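Local atomic coordinates of ABC transporter substrate-binding protein (Vibrio cholerae, PDB entry 3LKV), a protein that probably serves as the periplasmic substrate-binding component of an ABC transporter and is seen here with a phenylalanine held between its two domains. Residues Ser121-Val126 and Met158-Leu163; Ile143-Asn148 and Ile170-Ala175; Ala199-Thr204 and Phe224-Ser229. One frame throughout, in Å; residues are numbered along the deposited sequence.

Interaction 1 of 3, residues Ser121-Val126 and Met158-Leu163. With PHE (phenylalanine), chain B.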
ATOM      1  N   SER A 121      18.368  -1.080  17.210  1.00 22.20           N
ATOM      2  CA  SER A 121      18.079  -2.171  18.104  1.00 23.42           C
ATOM      3  C   SER A 121      16.878  -1.924  19.013  1.00 23.67           C
ATOM      4  O   SER A 121      16.734  -0.806  19.557  1.00 23.87           O
ATOM      5  CB  SER A 121      19.303  -2.436  18.986  1.00 22.76           C
ATOM      6  OG  SER A 121      18.945  -3.364  19.999  1.00 25.95           O
ATOM      7  N   ASP A 122      16.058  -2.967  19.227  1.00 24.18           N
ATOM      8  CA  ASP A 122      14.906  -2.917  20.203  1.00 24.39           C
ATOM      9  C   ASP A 122      15.161  -3.789  21.428  1.00 25.21           C
ATOM     10  O   ASP A 122      14.278  -4.515  21.888  1.00 24.61           O
ATOM     11  CB  ASP A 122      13.553  -3.299  19.585  1.00 23.65           C
ATOM     12  CG  ASP A 122      13.497  -4.757  19.116  1.00 23.72           C
ATOM     13  OD1 ASP A 122      14.566  -5.262  18.761  1.00 25.93           O
ATOM     14  OD2 ASP A 122      12.399  -5.397  19.087  1.00 22.53           O
ATOM     15  N   LEU A 123      16.388  -3.708  21.941  1.00 26.44           N
ATOM     16  CA  LEU A 123      16.823  -4.531  23.060  1.00 26.75           C
ATOM     17  C   LEU A 123      15.866  -4.337  24.228  1.00 26.71           C
ATOM     18  O   LEU A 123      15.693  -3.236  24.624  1.00 27.24           O
ATOM     19  CB  LEU A 123      18.231  -4.157  23.491  1.00 27.03           C
ATOM     20  CG  LEU A 123      18.695  -4.911  24.755  1.00 29.83           C
ATOM     21  CD1 LEU A 123      18.686  -6.412  24.487  1.00 25.96           C
ATOM     22  CD2 LEU A 123      20.087  -4.454  25.232  1.00 33.36           C
ATOM     23  N   SER A 124      15.194  -5.400  24.706  1.00 26.29           N
ATOM     24  CA  SER A 124      14.235  -5.299  25.799  1.00 25.85           C
ATOM     25  C   SER A 124      14.923  -5.026  27.127  1.00 25.47           C
ATOM     26  O   SER A 124      15.935  -5.599  27.402  1.00 24.54           O
ATOM     27  CB  SER A 124      13.536  -6.628  25.953  1.00 26.05           C
ATOM     28  OG  SER A 124      12.774  -6.913  24.817  1.00 25.73           O
ATOM     29  N   PRO A 125      14.353  -4.166  27.966  1.00 26.10           N
ATOM     30  CA  PRO A 125      14.870  -4.050  29.337  1.00 26.05           C
ATOM     31  C   PRO A 125      14.319  -5.197  30.211  1.00 26.15           C
ATOM     32  O   PRO A 125      13.344  -5.039  30.979  1.00 25.02           O
ATOM     33  CB  PRO A 125      14.305  -2.698  29.796  1.00 26.13           C
ATOM     34  CG  PRO A 125      12.955  -2.620  29.064  1.00 27.34           C
ATOM     35  CD  PRO A 125      13.081  -3.432  27.781  1.00 25.94           C
ATOM     36  N   VAL A 126      14.938  -6.355  30.086  1.00 25.90           N
ATOM     37  CA  VAL A 126      14.433  -7.561  30.747  1.00 25.77           C
ATOM     38  C   VAL A 126      14.367  -7.370  32.301  1.00 26.63           C
ATOM     39  O   VAL A 126      13.369  -7.709  32.929  1.00 24.83           O
ATOM     40  CB  VAL A 126      15.297  -8.774  30.319  1.00 25.98           C
ATOM     41  CG1 VAL A 126      14.958 -10.070  31.108  1.00 23.59           C
ATOM     42  CG2 VAL A 126      15.185  -8.951  28.796  1.00 23.99           C
HETATM   43  N   MSE A 158      17.167 -14.653  26.545  1.00 25.05           N
HETATM   44  CA  MSE A 158      17.224 -15.688  27.589  1.00 26.69           C
HETATM   45  C   MSE A 158      18.465 -15.497  28.493  1.00 28.25           C
HETATM   46  O   MSE A 158      18.391 -15.755  29.691  1.00 27.75           O
HETATM   47  CB  MSE A 158      17.197 -17.109  26.999  1.00 26.41           C
HETATM   48  CG  MSE A 158      15.872 -17.447  26.336  1.00 28.56           C
HETATM   49 SE   MSE A 158      14.411 -17.384  27.691  0.75 34.18          SE
HETATM   50  CE  MSE A 158      15.241 -18.714  28.908  1.00 24.97           C
ATOM     51  N   GLU A 159      19.596 -15.036  27.950  1.00 29.34           N
ATOM     52  CA  GLU A 159      20.748 -14.827  28.812  1.00 30.59           C
ATOM     53  C   GLU A 159      20.428 -13.700  29.781  1.00 30.71           C
ATOM     54  O   GLU A 159      20.807 -13.757  30.930  1.00 30.88           O
ATOM     55  CB  GLU A 159      21.984 -14.462  28.024  1.00 31.51           C
ATOM     56  CG  GLU A 159      22.751 -15.663  27.484  1.00 34.39           C
ATOM     57  CD  GLU A 159      23.911 -15.258  26.561  0.30 33.67           C
ATOM     58  OE1 GLU A 159      24.478 -14.165  26.774  0.30 32.51           O
ATOM     59  OE2 GLU A 159      24.240 -16.030  25.623  0.30 33.04           O
ATOM     60  N   LEU A 160      19.726 -12.670  29.326  1.00 30.33           N
ATOM     61  CA  LEU A 160      19.373 -11.576  30.224  1.00 30.35           C
ATOM     62  C   LEU A 160      18.308 -12.016  31.229  1.00 31.01           C
ATOM     63  O   LEU A 160      18.326 -11.603  32.395  1.00 31.52           O
ATOM     64  CB  LEU A 160      18.873 -10.357  29.466  1.00 29.39           C
ATOM     65  CG  LEU A 160      19.949  -9.584  28.685  1.00 29.06           C
ATOM     66  CD1 LEU A 160      19.237  -8.599  27.732  1.00 25.81           C
ATOM     67  CD2 LEU A 160      20.961  -8.821  29.602  1.00 24.19           C
ATOM     68  N   LEU A 161      17.349 -12.814  30.772  1.00 30.91           N
ATOM     69  CA  LEU A 161      16.291 -13.245  31.651  1.00 30.80           C
ATOM     70  C   LEU A 161      16.879 -14.167  32.765  1.00 31.98           C
ATOM     71  O   LEU A 161      16.511 -14.004  33.937  1.00 31.66           O
ATOM     72  CB  LEU A 161      15.188 -13.918  30.859  1.00 29.91           C
ATOM     73  CG  LEU A 161      13.968 -14.390  31.635  1.00 29.21           C
ATOM     74  CD1 LEU A 161      13.296 -13.268  32.413  1.00 27.46           C
ATOM     75  CD2 LEU A 161      12.983 -15.056  30.662  1.00 27.94           C
ATOM     76  N   LYS A 162      17.815 -15.065  32.409  1.00 32.73           N
ATOM     77  CA  LYS A 162      18.397 -16.016  33.368  1.00 34.61           C
ATOM     78  C   LYS A 162      19.177 -15.315  34.480  1.00 35.43           C
ATOM     79  O   LYS A 162      19.041 -15.682  35.646  1.00 36.02           O
ATOM     80  CB  LYS A 162      19.288 -17.059  32.677  1.00 35.58           C
ATOM     81  CG  LYS A 162      18.497 -18.193  31.877  1.00 38.48           C
ATOM     82  CD  LYS A 162      19.472 -19.144  31.056  1.00 43.26           C
ATOM     83  CE  LYS A 162      18.825 -19.919  29.860  1.00 45.31           C
ATOM     84  NZ  LYS A 162      18.139 -21.269  30.198  1.00 45.90           N
ATOM     85  N   LEU A 163      19.952 -14.296  34.125  1.00 35.65           N
ATOM     86  CA  LEU A 163      20.636 -13.472  35.116  1.00 36.88           C
ATOM     87  C   LEU A 163      19.659 -12.693  36.001  1.00 36.74           C
ATOM     88  O   LEU A 163      19.848 -12.564  37.203  1.00 35.87           O
ATOM     89  CB  LEU A 163      21.625 -12.495  34.460  1.00 37.17           C
ATOM     90  CG  LEU A 163      22.821 -13.114  33.660  1.00 40.51           C
ATOM     91  CD1 LEU A 163      23.645 -11.986  32.907  1.00 40.67           C
ATOM     92  CD2 LEU A 163      23.782 -14.057  34.502  1.00 40.42           C
TER
HETATM   93  N   PHE B 601      13.440  -7.785  18.116  1.00 25.13           N
HETATM   94  CA  PHE B 601      12.938  -8.989  17.341  1.00 25.84           C
HETATM   95  C   PHE B 601      14.113  -9.564  16.504  1.00 26.17           C
HETATM   96  O   PHE B 601      15.285  -9.241  16.854  1.00 26.52           O
HETATM   97  CB  PHE B 601      11.704  -8.655  16.491  1.00 24.95           C
HETATM   98  CG  PHE B 601      10.418  -8.553  17.308  1.00 29.64           C
HETATM   99  CD1 PHE B 601       9.810  -9.711  17.825  1.00 31.16           C
HETATM  100  CD2 PHE B 601       9.838  -7.333  17.579  1.00 29.40           C
HETATM  101  CE1 PHE B 601       8.684  -9.634  18.582  1.00 34.33           C
HETATM  102  CE2 PHE B 601       8.703  -7.247  18.326  1.00 29.61           C
HETATM  103  CZ  PHE B 601       8.110  -8.378  18.847  1.00 31.20           C
HETATM  104  OXT PHE B 601      13.962 -10.347  15.539  1.00 26.45           O
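In this periplasmic binding protein fold, residues 121-126 lead out of strand 117-121 of one domain and into helix 126-136 of the other. On arrival they pack against helix 152-167, on its 158-163 part. V126 makes the main contact and points its side chain at that helix. Its CG1 is anti to the backbone N (chi1 173°) and presses on the helix backbone, with V126 CG1 3.5 Å from L161 CA, tighter than a usual carbon contact. The same methyl also meets the side chain of L161, 3.8 Å from L161 CD1. V126 and L160 cross obliquely, with V126 CB 4.0 Å from L160 CB. Further back, L123 crosses L160 at about a right angle, and the two touch tip to tip through their CD1 methyls. No hydrogen bond joins the two segments, so the contact is apolar packing. P125 sits at the N-cap position of helix 126-136 and centres an inverse gamma turn. At the other end of the linker, D122 serves the ligand pocket. Its CG stands in the crowded position between backbone N and carbonyl carbon (chi1 65°). Both carboxylate oxygens lie close to the ligand N; D122 OD2, which accepts its hydrogen bond at 2.8 Å, also bonds to Y243 OH.

Interaction 2 of 3, residues Ile143-Asn148 and Ile170-Ala175; sequences IGVVYN and IKLVEA
A classic beta-alpha-beta unit joins these segments: strand 142-147, helix 152-167 and strand 171-176. The two strands are parallel neighbours at one border of the sheet, with segment axes 4.6 Å apart and twisted by 25°. Five backbone hydrogen bonds tie them, passing alternately to and fro. V173 N meets I143 O at 2.7 Å from above the carbonyl plane, while the other four donors lie nearly along their C=O axes. I143, V145, L172 and E174 share one face, and the close fit is at its I143 end. I143 and L172 lie side by side and point the same way. L172 CD2 fills the corner beside I143, 3.9 Å from I143 CB. Farther out along the I143 side chain, I170 CG2 presses on I143 CG1 at 3.5 Å, a tight fit. L172 and E174 also face helix 152-167, where K162 forms a salt bridge with E174 OE2. The opposite face carries V146, V173 and A175. G144 leaves that face flat at its position; its CA-H points at V173 O, with G144 CA 3.2 Å from V173 O. Helix 183-191 covers V146 and V173 on this side. Y147 ends the contact, its CG in the crowded position (chi1 75°). Its ring is turned 59° from the carboxylate of E174. E174 OE1 lies at the ring edge, 4.0 Å from Y147 CE2.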
ATOM      1  N   ILE A 143       8.666 -17.983  36.769  1.00 25.24           N
ATOM      2  CA  ILE A 143       8.368 -17.342  35.477  1.00 24.14           C
ATOM      3  C   ILE A 143       8.550 -18.359  34.391  1.00 23.68           C
ATOM      4  O   ILE A 143       9.620 -18.985  34.272  1.00 22.79           O
ATOM      5  CB  ILE A 143       9.242 -16.115  35.232  1.00 24.86           C
ATOM      6  CG1 ILE A 143       8.915 -15.023  36.241  1.00 25.54           C
ATOM      7  CG2 ILE A 143       9.043 -15.546  33.802  1.00 23.82           C
ATOM      8  CD1 ILE A 143       9.833 -13.765  36.115  1.00 25.28           C
ATOM      9  N   GLY A 144       7.501 -18.531  33.607  1.00 23.70           N
ATOM     10  CA  GLY A 144       7.512 -19.437  32.464  1.00 23.76           C
ATOM     11  C   GLY A 144       7.909 -18.664  31.224  1.00 24.25           C
ATOM     12  O   GLY A 144       7.587 -17.464  31.099  1.00 23.37           O
ATOM     13  N   VAL A 145       8.625 -19.320  30.315  1.00 23.86           N
ATOM     14  CA  VAL A 145       9.003 -18.645  29.084  1.00 24.32           C
ATOM     15  C   VAL A 145       9.140 -19.643  27.987  1.00 24.10           C
ATOM     16  O   VAL A 145       9.636 -20.741  28.202  1.00 24.82           O
ATOM     17  CB  VAL A 145      10.293 -17.768  29.256  1.00 25.22           C
ATOM     18  CG1 VAL A 145      11.430 -18.559  29.760  1.00 25.06           C
ATOM     19  CG2 VAL A 145      10.680 -17.063  27.922  1.00 24.75           C
ATOM     20  N   VAL A 146       8.613 -19.297  26.824  1.00 24.07           N
ATOM     21  CA  VAL A 146       8.733 -20.118  25.636  1.00 23.79           C
ATOM     22  C   VAL A 146       9.577 -19.313  24.646  1.00 24.80           C
ATOM     23  O   VAL A 146       9.383 -18.138  24.484  1.00 23.74           O
ATOM     24  CB  VAL A 146       7.348 -20.366  25.014  1.00 24.04           C
ATOM     25  CG1 VAL A 146       7.478 -21.156  23.679  1.00 21.31           C
ATOM     26  CG2 VAL A 146       6.443 -21.142  26.036  1.00 22.90           C
ATOM     27  N   TYR A 147      10.486 -19.965  23.961  1.00 25.03           N
ATOM     28  CA  TYR A 147      11.328 -19.266  23.012  1.00 26.64           C
ATOM     29  C   TYR A 147      11.846 -20.205  21.950  1.00 25.54           C
ATOM     30  O   TYR A 147      11.734 -21.418  22.062  1.00 24.89           O
ATOM     31  CB  TYR A 147      12.485 -18.589  23.738  1.00 26.26           C
ATOM     32  CG  TYR A 147      13.551 -19.517  24.174  1.00 30.47           C
ATOM     33  CD1 TYR A 147      14.665 -19.751  23.372  1.00 35.25           C
ATOM     34  CD2 TYR A 147      13.496 -20.145  25.400  1.00 32.04           C
ATOM     35  CE1 TYR A 147      15.681 -20.598  23.795  1.00 33.89           C
ATOM     36  CE2 TYR A 147      14.502 -21.001  25.818  1.00 31.68           C
ATOM     37  CZ  TYR A 147      15.578 -21.225  25.018  1.00 36.70           C
ATOM     38  OH  TYR A 147      16.579 -22.058  25.439  1.00 36.86           O
ATOM     39  N   ASN A 148      12.357 -19.607  20.892  1.00 26.47           N
ATOM     40  CA  ASN A 148      12.868 -20.338  19.729  1.00 26.04           C
ATOM     41  C   ASN A 148      14.387 -20.223  19.709  1.00 25.82           C
ATOM     42  O   ASN A 148      14.935 -19.149  19.491  1.00 24.50           O
ATOM     43  CB  ASN A 148      12.278 -19.817  18.411  1.00 25.86           C
ATOM     44  CG  ASN A 148      12.761 -20.626  17.177  1.00 26.09           C
ATOM     45  OD1 ASN A 148      13.722 -21.404  17.246  1.00 24.38           O
ATOM     46  ND2 ASN A 148      12.046 -20.487  16.089  1.00 26.04           N
ATOM     47  N   ILE A 170      13.876 -15.848  41.490  1.00 31.67           N
ATOM     48  CA  ILE A 170      12.729 -16.365  40.756  1.00 31.01           C
ATOM     49  C   ILE A 170      13.196 -17.522  39.881  1.00 30.56           C
ATOM     50  O   ILE A 170      14.175 -17.412  39.141  1.00 31.49           O
ATOM     51  CB  ILE A 170      12.082 -15.242  39.884  1.00 31.38           C
ATOM     52  CG1 ILE A 170      11.393 -14.217  40.791  1.00 32.12           C
ATOM     53  CG2 ILE A 170      11.080 -15.784  38.877  1.00 28.92           C
ATOM     54  CD1 ILE A 170      11.087 -12.926  40.067  1.00 31.85           C
ATOM     55  N   LYS A 171      12.482 -18.621  39.977  1.00 28.95           N
ATOM     56  CA  LYS A 171      12.730 -19.792  39.191  1.00 29.41           C
ATOM     57  C   LYS A 171      12.189 -19.559  37.763  1.00 28.88           C
ATOM     58  O   LYS A 171      11.132 -18.959  37.596  1.00 27.72           O
ATOM     59  CB  LYS A 171      11.997 -20.951  39.887  1.00 30.58           C
ATOM     60  CG  LYS A 171      12.047 -22.299  39.175  1.00 33.20           C
ATOM     61  CD  LYS A 171      11.232 -23.389  39.957  0.40 31.37           C
ATOM     62  CE  LYS A 171      11.576 -24.827  39.497  0.40 31.18           C
ATOM     63  NZ  LYS A 171      10.924 -25.246  38.225  0.40 28.47           N
ATOM     64  N   LEU A 172      12.952 -19.974  36.753  1.00 28.02           N
ATOM     65  CA  LEU A 172      12.543 -19.933  35.341  1.00 28.63           C
ATOM     66  C   LEU A 172      12.083 -21.282  34.891  1.00 27.06           C
ATOM     67  O   LEU A 172      12.781 -22.198  35.064  1.00 26.28           O
ATOM     68  CB  LEU A 172      13.723 -19.561  34.422  1.00 28.50           C
ATOM     69  CG  LEU A 172      13.978 -18.090  34.239  1.00 33.16           C
ATOM     70  CD1 LEU A 172      15.061 -17.883  33.134  1.00 33.81           C
ATOM     71  CD2 LEU A 172      12.654 -17.397  33.879  1.00 33.31           C
ATOM     72  N   VAL A 173      10.921 -21.379  34.290  1.00 27.35           N
ATOM     73  CA  VAL A 173      10.465 -22.598  33.691  1.00 27.88           C
ATOM     74  C   VAL A 173      10.431 -22.412  32.183  1.00 27.83           C
ATOM     75  O   VAL A 173       9.687 -21.590  31.687  1.00 27.55           O
ATOM     76  CB  VAL A 173       9.059 -22.922  34.157  1.00 28.59           C
ATOM     77  CG1 VAL A 173       8.607 -24.246  33.530  1.00 28.94           C
ATOM     78  CG2 VAL A 173       9.014 -23.003  35.692  1.00 30.67           C
ATOM     79  N   GLU A 174      11.221 -23.180  31.453  1.00 27.39           N
ATOM     80  CA  GLU A 174      11.462 -22.932  30.034  1.00 28.04           C
ATOM     81  C   GLU A 174      10.979 -24.025  29.112  1.00 27.07           C
ATOM     82  O   GLU A 174      11.100 -25.197  29.439  1.00 28.03           O
ATOM     83  CB  GLU A 174      12.959 -22.845  29.778  1.00 29.20           C
ATOM     84  CG  GLU A 174      13.740 -22.004  30.768  1.00 34.44           C
ATOM     85  CD  GLU A 174      15.267 -21.983  30.496  1.00 39.14           C
ATOM     86  OE1 GLU A 174      15.748 -22.379  29.384  1.00 41.16           O
ATOM     87  OE2 GLU A 174      15.968 -21.534  31.436  1.00 43.92           O
ATOM     88  N   ALA A 175      10.496 -23.660  27.935  1.00 25.80           N
ATOM     89  CA  ALA A 175      10.251 -24.634  26.899  1.00 25.40           C
ATOM     90  C   ALA A 175      10.575 -24.010  25.540  1.00 25.59           C
ATOM     91  O   ALA A 175      10.407 -22.800  25.349  1.00 27.52           O
ATOM     92  CB  ALA A 175       8.861 -25.089  26.956  1.00 24.80           C
TER

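Interaction 3 of 3, residues Ala199-Thr204 and Phe224-Ser229. With PHE (phenylalanine), chain B.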
ATOM      1  N   ALA A 199       6.077 -13.340  27.820  1.00 22.93           N
ATOM      2  CA  ALA A 199       6.019 -13.453  26.375  1.00 22.81           C
ATOM      3  C   ALA A 199       7.123 -12.513  25.845  1.00 22.94           C
ATOM      4  O   ALA A 199       6.980 -11.299  25.871  1.00 22.90           O
ATOM      5  CB  ALA A 199       4.610 -13.045  25.848  1.00 22.20           C
ATOM      6  N   LEU A 200       8.238 -13.067  25.417  1.00 23.13           N
ATOM      7  CA  LEU A 200       9.341 -12.219  25.037  1.00 24.02           C
ATOM      8  C   LEU A 200       9.321 -11.770  23.567  1.00 24.00           C
ATOM      9  O   LEU A 200       8.443 -12.140  22.768  1.00 22.54           O
ATOM     10  CB  LEU A 200      10.685 -12.841  25.441  1.00 25.24           C
ATOM     11  CG  LEU A 200      11.057 -14.231  25.064  1.00 25.87           C
ATOM     12  CD1 LEU A 200      10.839 -14.318  23.667  1.00 24.94           C
ATOM     13  CD2 LEU A 200      12.507 -14.517  25.400  1.00 28.31           C
ATOM     14  N   ILE A 201      10.293 -10.914  23.268  1.00 24.05           N
ATOM     15  CA  ILE A 201      10.558 -10.404  21.923  1.00 23.03           C
ATOM     16  C   ILE A 201      11.188 -11.510  21.082  1.00 23.24           C
ATOM     17  O   ILE A 201      12.428 -11.577  20.862  1.00 22.78           O
ATOM     18  CB  ILE A 201      11.411  -9.127  22.002  1.00 22.64           C
ATOM     19  CG1 ILE A 201      10.662  -8.080  22.819  1.00 21.34           C
ATOM     20  CG2 ILE A 201      11.808  -8.543  20.573  1.00 19.81           C
ATOM     21  CD1 ILE A 201       9.246  -7.701  22.277  1.00 22.11           C
ATOM     22  N   ASP A 202      10.298 -12.362  20.606  1.00 22.41           N
ATOM     23  CA  ASP A 202      10.655 -13.489  19.770  1.00 24.16           C
ATOM     24  C   ASP A 202       9.585 -13.548  18.689  1.00 23.81           C
ATOM     25  O   ASP A 202       8.411 -13.503  19.007  1.00 22.33           O
ATOM     26  CB  ASP A 202      10.620 -14.734  20.660  1.00 24.31           C
ATOM     27  CG  ASP A 202      10.712 -16.056  19.919  1.00 30.03           C
ATOM     28  OD1 ASP A 202       9.915 -16.301  18.962  1.00 34.15           O
ATOM     29  OD2 ASP A 202      11.580 -16.900  20.365  1.00 34.95           O
ATOM     30  N   ASN A 203       9.999 -13.689  17.431  1.00 22.63           N
ATOM     31  CA  ASN A 203       9.080 -13.712  16.288  1.00 22.56           C
ATOM     32  C   ASN A 203       8.147 -14.917  16.215  1.00 22.31           C
ATOM     33  O   ASN A 203       7.015 -14.813  15.774  1.00 21.56           O
ATOM     34  CB  ASN A 203       9.909 -13.616  14.987  1.00 22.76           C
ATOM     35  CG  ASN A 203      10.688 -12.309  14.912  1.00 22.36           C
ATOM     36  OD1 ASN A 203      10.073 -11.225  14.769  1.00 23.07           O
ATOM     37  ND2 ASN A 203      12.022 -12.381  15.056  1.00 20.26           N
ATOM     38  N   THR A 204       8.630 -16.063  16.672  1.00 23.03           N
ATOM     39  CA  THR A 204       7.842 -17.278  16.737  1.00 23.25           C
ATOM     40  C   THR A 204       6.753 -17.135  17.774  1.00 23.23           C
ATOM     41  O   THR A 204       5.600 -17.460  17.510  1.00 24.93           O
ATOM     42  CB  THR A 204       8.697 -18.489  17.125  1.00 24.49           C
ATOM     43  OG1 THR A 204       9.897 -18.529  16.313  1.00 23.21           O
ATOM     44  CG2 THR A 204       7.886 -19.790  16.937  1.00 20.81           C
ATOM     45  N   PHE A 224       2.711 -11.776  30.876  1.00 24.56           N
ATOM     46  CA  PHE A 224       3.272 -10.437  30.829  1.00 24.38           C
ATOM     47  C   PHE A 224       3.978 -10.300  29.484  1.00 24.77           C
ATOM     48  O   PHE A 224       4.769 -11.169  29.113  1.00 24.87           O
ATOM     49  CB  PHE A 224       4.297 -10.206  31.941  1.00 25.24           C
ATOM     50  CG  PHE A 224       4.914  -8.855  31.887  1.00 25.04           C
ATOM     51  CD1 PHE A 224       4.300  -7.784  32.478  1.00 29.11           C
ATOM     52  CD2 PHE A 224       6.045  -8.641  31.146  1.00 28.53           C
ATOM     53  CE1 PHE A 224       4.825  -6.503  32.346  1.00 30.48           C
ATOM     54  CE2 PHE A 224       6.594  -7.368  31.006  1.00 29.86           C
ATOM     55  CZ  PHE A 224       5.991  -6.296  31.605  1.00 29.80           C
ATOM     56  N   GLY A 225       3.692  -9.211  28.773  1.00 24.21           N
ATOM     57  CA  GLY A 225       4.198  -9.012  27.434  1.00 24.41           C
ATOM     58  C   GLY A 225       5.375  -8.053  27.321  1.00 24.00           C
ATOM     59  O   GLY A 225       5.388  -6.976  27.913  1.00 24.47           O
ATOM     60  N   ALA A 226       6.343  -8.400  26.501  1.00 23.84           N
ATOM     61  CA  ALA A 226       7.478  -7.490  26.236  1.00 23.36           C
ATOM     62  C   ALA A 226       7.117  -6.518  25.105  1.00 23.27           C
ATOM     63  O   ALA A 226       7.890  -5.611  24.756  1.00 25.26           O
ATOM     64  CB  ALA A 226       8.735  -8.330  25.914  1.00 23.31           C
ATOM     65  N   ALA A 227       5.946  -6.724  24.523  1.00 22.13           N
ATOM     66  CA  ALA A 227       5.465  -5.912  23.403  1.00 22.94           C
ATOM     67  C   ALA A 227       4.007  -5.571  23.646  1.00 22.39           C
ATOM     68  O   ALA A 227       3.240  -6.414  24.088  1.00 23.49           O
ATOM     69  CB  ALA A 227       5.600  -6.679  22.065  1.00 21.25           C
ATOM     70  N   THR A 228       3.631  -4.371  23.267  1.00 23.58           N
ATOM     71  CA  THR A 228       2.244  -3.861  23.343  1.00 24.28           C
ATOM     72  C   THR A 228       1.265  -4.690  22.535  1.00 24.04           C
ATOM     73  O   THR A 228       0.127  -4.909  22.965  1.00 24.46           O
ATOM     74  CB  THR A 228       2.209  -2.437  22.827  1.00 24.75           C
ATOM     75  OG1 THR A 228       3.152  -1.683  23.573  1.00 27.46           O
ATOM     76  CG2 THR A 228       0.831  -1.802  22.946  1.00 24.05           C
ATOM     77  N   SER A 229       1.698  -5.165  21.374  1.00 23.76           N
ATOM     78  CA  SER A 229       0.856  -6.035  20.568  1.00 24.52           C
ATOM     79  C   SER A 229       0.416  -7.249  21.417  1.00 24.81           C
ATOM     80  O   SER A 229      -0.649  -7.806  21.202  1.00 23.15           O
ATOM     81  CB  SER A 229       1.570  -6.471  19.279  1.00 25.28           C
ATOM     82  OG  SER A 229       2.869  -7.043  19.558  1.00 28.42           O
TER
HETATM   83  N   PHE B 601      13.440  -7.785  18.116  1.00 25.13           N
HETATM   84  CA  PHE B 601      12.938  -8.989  17.341  1.00 25.84           C
HETATM   85  C   PHE B 601      14.113  -9.564  16.504  1.00 26.17           C
HETATM   86  O   PHE B 601      15.285  -9.241  16.854  1.00 26.52           O
HETATM   87  CB  PHE B 601      11.704  -8.655  16.491  1.00 24.95           C
HETATM   88  CG  PHE B 601      10.418  -8.553  17.308  1.00 29.64           C
HETATM   89  CD1 PHE B 601       9.810  -9.711  17.825  1.00 31.16           C
HETATM   90  CD2 PHE B 601       9.838  -7.333  17.579  1.00 29.40           C
HETATM   91  CE1 PHE B 601       8.684  -9.634  18.582  1.00 34.33           C
HETATM   92  CE2 PHE B 601       8.703  -7.247  18.326  1.00 29.61           C
HETATM   93  CZ  PHE B 601       8.110  -8.378  18.847  1.00 31.20           C
HETATM   94  OXT PHE B 601      13.962 -10.347  15.539  1.00 26.45           O
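Two neighbouring parallel strands of a periplasmic binding protein domain give way to loops here, and the loop after the first runs on toward the ligand cleft. Strand 196-199 lies beside strand 223-225, with A199 paired with G225. Two backbone hydrogen bonds close the pairing. A199 N gives to F224 O at 2.8 Å, and A226 N gives to A199 O at 3.0 Å. Both donors lie nearly along the C=O axis.

Beyond the sheet the contact is mostly apolar. I201, the centre of an inverse gamma turn, carries it. Its CG1 is anti to the carbonyl carbon (chi1 -59°), and the branch runs to A226 and A227. I201 CG1 lies 3.7 Å from A226 CB, while I201 CD1 meets A227 CB at 3.8 Å. The same A226 CB also rests on A199 O, at 3.4 Å. Helix 126-136 closes in behind, with H129 against A226.

The same isoleucine is part of the ligand pocket. Its CD1 also touches the ring of the bound phenylalanine at CZ. Its other branch, CG2, is anti to the backbone N and meets the amino end of the ligand.

Polar contacts gather where helix 203-207 begins. D202 is the N-cap residue, and its OD1 accepts a weak capping bond from T204 N and a further bond from V205 N. D202 OD2 takes the N-H of N148, which ties the carboxylate to the end of neighbouring strand 142-147. The side chain of N203 is held at both ends of its amide: its OD1 accepts from NE2 of H19, a residue of the other domain, and its amide nitrogen binds the ligand. That last bond is fairly straight at 158°, with N203 ND2 2.9 Å from the phenylalanine OXT.

Interactions 2 and 3 share one mixed sheet, in which strands 171-176, 142-147, 196-199 and 223-225 lie in that order. Interaction 1 packs the incoming linker on helix 152-167, the crossover helix of interaction 2. The centres of the three contacts lie about 12 to 13 Å from one another. Along the chain, interactions 1 and 2 alternate their segments, and interaction 3 follows both. M158 packs on Y147 and E174, N148 ND2 bonds to T204 OG1, and S124 and D122 touch I201. Linker, crossover helix and strand-end loops thus meet in one domain beside the interdomain cleft that holds the phenylalanine, consistent with a binding-protein fold. Interaction 2 builds the sheet border farther from the cleft.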